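Local coordinates for protein member of DUF4221 family (Bacteroides vulgatus, PDB 3S9J) that is of unknown function but folds as a six-bladed beta-propeller and carries bound sodium ions in the crystal, at residues A[278-283]-A[360-365]. Numbering follows the deposited sequence.
Sequences VYYRFA and FKIKNA
I362 meets V278 and Y280 across the contact, and every direct touch between the two segments runs through its side chain, traced here outward from the backbone. The CB of I362 heads toward strand 278-284 and branches there. CG1, anti to the carbonyl carbon (chi1 -61°), comes within 4.1 Å of Y280 OH. The extended second torsion (chi2 170°) then carries CD1 on toward the same strand, where it stands 3.9 Å from V278 CG2, methyl to methyl and tip to tip, and 3.7 Å from Y280 OH. The case illustrates how neighbouring blades of a beta-propeller meet: both strands belong to four-stranded antiparallel sheets, with 278-284 and 354-364 each an inner strand of its own blade, and no direct hydrogen bond links the two segments. CD1 approaches the tyrosine ring obliquely, with CE1 of Y280 at 4.4 Å. The hydroxyl of the buried Y280 has polar partners too: it hydrogen-bonds to D273 OD2 and accepts from a water 2.9 Å from Y280 OH. That water also donates to F360 O, at 2.8 Å, so that one water links the Y280 hydroxyl to the backbone of 354-364.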
ATOM      1  N   VAL A 278     -14.251  -9.989  -0.642  1.00 31.99           N
ATOM      2  CA  VAL A 278     -13.162 -10.830  -1.142  1.00 31.33           C
ATOM      3  C   VAL A 278     -11.842 -10.104  -0.931  1.00 30.26           C
ATOM      4  O   VAL A 278     -11.833  -8.940  -0.558  1.00 28.84           O
ATOM      5  CB  VAL A 278     -13.354 -11.177  -2.654  1.00 33.82           C
ATOM      6  CG1 VAL A 278     -14.619 -12.005  -2.871  1.00 33.28           C
ATOM      7  CG2 VAL A 278     -13.402  -9.918  -3.500  1.00 29.97           C
ATOM      8  N   TYR A 279     -10.737 -10.808  -1.137  1.00 30.53           N
ATOM      9  CA  TYR A 279      -9.404 -10.218  -1.077  1.00 28.01           C
ATOM     10  C   TYR A 279      -8.692 -10.425  -2.396  1.00 29.41           C
ATOM     11  O   TYR A 279      -8.915 -11.425  -3.080  1.00 29.25           O
ATOM     12  CB  TYR A 279      -8.567 -10.851   0.036  1.00 29.27           C
ATOM     13  CG  TYR A 279      -9.171 -10.720   1.408  1.00 28.54           C
ATOM     14  CD1 TYR A 279     -10.152 -11.620   1.847  1.00 32.29           C
ATOM     15  CD2 TYR A 279      -8.774  -9.692   2.269  1.00 33.46           C
ATOM     16  CE1 TYR A 279     -10.733 -11.483   3.123  1.00 32.81           C
ATOM     17  CE2 TYR A 279      -9.334  -9.560   3.537  1.00 34.55           C
ATOM     18  CZ  TYR A 279     -10.309 -10.447   3.954  1.00 33.45           C
ATOM     19  OH  TYR A 279     -10.864 -10.315   5.201  1.00 30.17           O
ATOM     20  N   TYR A 280      -7.826  -9.481  -2.736  1.00 25.66           N
ATOM     21  CA  TYR A 280      -6.959  -9.568  -3.907  1.00 27.60           C
ATOM     22  C   TYR A 280      -5.506  -9.547  -3.435  1.00 26.27           C
ATOM     23  O   TYR A 280      -5.094  -8.618  -2.728  1.00 27.01           O
ATOM     24  CB  TYR A 280      -7.190  -8.402  -4.866  1.00 26.04           C
ATOM     25  CG  TYR A 280      -8.621  -8.222  -5.277  1.00 27.67           C
ATOM     26  CD1 TYR A 280      -9.259  -9.166  -6.058  1.00 29.37           C
ATOM     27  CD2 TYR A 280      -9.343  -7.083  -4.899  1.00 28.17           C
ATOM     28  CE1 TYR A 280     -10.594  -9.025  -6.421  1.00 30.54           C
ATOM     29  CE2 TYR A 280     -10.687  -6.926  -5.271  1.00 26.30           C
ATOM     30  CZ  TYR A 280     -11.297  -7.894  -6.045  1.00 28.87           C
ATOM     31  OH  TYR A 280     -12.630  -7.767  -6.402  1.00 31.43           O
ATOM     32  N   ARG A 281      -4.724 -10.539  -3.843  1.00 26.17           N
ATOM     33  CA  ARG A 281      -3.293 -10.502  -3.607  1.00 24.90           C
ATOM     34  C   ARG A 281      -2.561 -10.422  -4.943  1.00 26.56           C
ATOM     35  O   ARG A 281      -2.750 -11.258  -5.846  1.00 25.79           O
ATOM     36  CB  ARG A 281      -2.818 -11.721  -2.809  1.00 25.59           C
ATOM     37  CG  ARG A 281      -1.423 -11.529  -2.266  1.00 25.34           C
ATOM     38  CD  ARG A 281      -0.879 -12.729  -1.508  1.00 27.34           C
ATOM     39  NE  ARG A 281       0.298 -12.337  -0.750  1.00 26.30           N
ATOM     40  CZ  ARG A 281       1.198 -13.156  -0.233  1.00 29.54           C
ATOM     41  NH1 ARG A 281       1.100 -14.481  -0.399  1.00 27.67           N
ATOM     42  NH2 ARG A 281       2.218 -12.637   0.436  1.00 27.28           N
ATOM     43  N   PHE A 282      -1.717  -9.414  -5.075  1.00 24.56           N
ATOM     44  CA  PHE A 282      -0.943  -9.232  -6.299  1.00 24.35           C
ATOM     45  C   PHE A 282       0.368 -10.030  -6.189  1.00 25.91           C
ATOM     46  O   PHE A 282       0.984 -10.073  -5.120  1.00 23.10           O
ATOM     47  CB  PHE A 282      -0.619  -7.743  -6.501  1.00 23.55           C
ATOM     48  CG  PHE A 282      -1.789  -6.906  -6.992  1.00 24.23           C
ATOM     49  CD1 PHE A 282      -2.941  -6.765  -6.222  1.00 26.30           C
ATOM     50  CD2 PHE A 282      -1.731  -6.252  -8.203  1.00 24.07           C
ATOM     51  CE1 PHE A 282      -4.002  -5.996  -6.677  1.00 25.57           C
ATOM     52  CE2 PHE A 282      -2.786  -5.489  -8.670  1.00 24.99           C
ATOM     53  CZ  PHE A 282      -3.933  -5.345  -7.886  1.00 21.85           C
ATOM     54  N   ALA A 283       0.798 -10.627  -7.301  1.00 26.05           N
ATOM     55  CA  ALA A 283       2.047 -11.398  -7.356  1.00 26.59           C
ATOM     56  C   ALA A 283       2.858 -10.915  -8.547  1.00 26.52           C
ATOM     57  O   ALA A 283       2.299 -10.753  -9.626  1.00 26.32           O
ATOM     58  CB  ALA A 283       1.722 -12.874  -7.508  1.00 24.36           C
ATOM     59  N   PHE A 360     -11.838  -4.257 -13.215  1.00 29.24           N
ATOM     60  CA  PHE A 360     -11.905  -5.706 -13.352  1.00 30.80           C
ATOM     61  C   PHE A 360     -12.976  -6.286 -12.468  1.00 33.34           C
ATOM     62  O   PHE A 360     -12.979  -6.057 -11.264  1.00 31.03           O
ATOM     63  CB  PHE A 360     -10.558  -6.339 -13.023  1.00 28.91           C
ATOM     64  CG  PHE A 360      -9.522  -6.018 -14.036  1.00 29.78           C
ATOM     65  CD1 PHE A 360      -9.367  -6.821 -15.161  1.00 30.54           C
ATOM     66  CD2 PHE A 360      -8.769  -4.861 -13.922  1.00 26.41           C
ATOM     67  CE1 PHE A 360      -8.439  -6.500 -16.142  1.00 29.49           C
ATOM     68  CE2 PHE A 360      -7.856  -4.519 -14.885  1.00 27.44           C
ATOM     69  CZ  PHE A 360      -7.686  -5.337 -16.021  1.00 31.39           C
ATOM     70  N   LYS A 361     -13.880  -7.047 -13.092  1.00 32.99           N
ATOM     71  CA  LYS A 361     -14.961  -7.748 -12.389  1.00 34.91           C
ATOM     72  C   LYS A 361     -14.653  -9.217 -12.256  1.00 36.72           C
ATOM     73  O   LYS A 361     -13.906  -9.778 -13.053  1.00 37.90           O
ATOM     74  CB  LYS A 361     -16.287  -7.541 -13.125  1.00 37.86           C
ATOM     75  CG  LYS A 361     -16.668  -6.042 -13.155  1.00 45.41           C
ATOM     76  CD  LYS A 361     -18.112  -5.782 -13.497  1.00 51.20           C
ATOM     77  CE  LYS A 361     -18.511  -4.331 -13.149  1.00 50.29           C
ATOM     78  NZ  LYS A 361     -19.315  -4.247 -11.873  1.00 48.76           N
ATOM     79  N   ILE A 362     -15.242  -9.839 -11.239  1.00 38.37           N
ATOM     80  CA  ILE A 362     -15.064 -11.260 -10.965  1.00 39.16           C
ATOM     81  C   ILE A 362     -16.101 -12.006 -11.776  1.00 40.83           C
ATOM     82  O   ILE A 362     -17.285 -11.736 -11.635  1.00 42.89           O
ATOM     83  CB  ILE A 362     -15.297 -11.554  -9.478  1.00 40.74           C
ATOM     84  CG1 ILE A 362     -14.292 -10.785  -8.618  1.00 43.04           C
ATOM     85  CG2 ILE A 362     -15.230 -13.050  -9.196  1.00 40.97           C
ATOM     86  CD1 ILE A 362     -14.595 -10.827  -7.153  1.00 41.06           C
ATOM     87  N   LYS A 363     -15.661 -12.908 -12.642  1.00 42.60           N
ATOM     88  CA  LYS A 363     -16.582 -13.744 -13.447  1.00 44.83           C
ATOM     89  C   LYS A 363     -16.285 -15.231 -13.231  1.00 46.82           C
ATOM     90  O   LYS A 363     -15.134 -15.612 -13.028  1.00 44.14           O
ATOM     91  CB  LYS A 363     -16.430 -13.419 -14.933  1.00 44.98           C
ATOM     92  CG  LYS A 363     -16.690 -11.950 -15.333  1.00 51.51           C
ATOM     93  CD  LYS A 363     -18.127 -11.481 -15.058  1.00 61.31           C
ATOM     94  CE  LYS A 363     -18.393 -10.095 -15.671  1.00 65.17           C
ATOM     95  NZ  LYS A 363     -19.536  -9.373 -15.016  1.00 71.42           N
ATOM     96  N   ASN A 364     -17.309 -16.085 -13.300  1.00 51.77           N
ATOM     97  CA  ASN A 364     -17.084 -17.536 -13.235  1.00 54.83           C
ATOM     98  C   ASN A 364     -16.189 -17.953 -14.404  1.00 55.47           C
ATOM     99  O   ASN A 364     -16.410 -17.505 -15.526  1.00 57.17           O
ATOM    100  CB  ASN A 364     -18.410 -18.307 -13.279  1.00 58.49           C
ATOM    101  CG  ASN A 364     -19.210 -18.196 -11.978  1.00 63.50           C
ATOM    102  OD1 ASN A 364     -18.869 -17.433 -11.064  1.00 62.63           O
ATOM    103  ND2 ASN A 364     -20.285 -18.971 -11.895  1.00 75.69           N
ATOM    104  N   ALA A 365     -15.170 -18.774 -14.134  1.00 55.48           N
ATOM    105  CA  ALA A 365     -14.200 -19.203 -15.160  1.00 57.26           C
ATOM    106  C   ALA A 365     -14.699 -20.385 -16.002  1.00 59.11           C
ATOM    107  O   ALA A 365     -15.831 -20.841 -15.830  1.00 63.23           O
ATOM    108  CB  ALA A 365     -12.866 -19.558 -14.510  1.00 57.01           C
TER
HETATM  109  O   HOH W   1     -13.966  -7.156  -8.845  1.00 30.12           O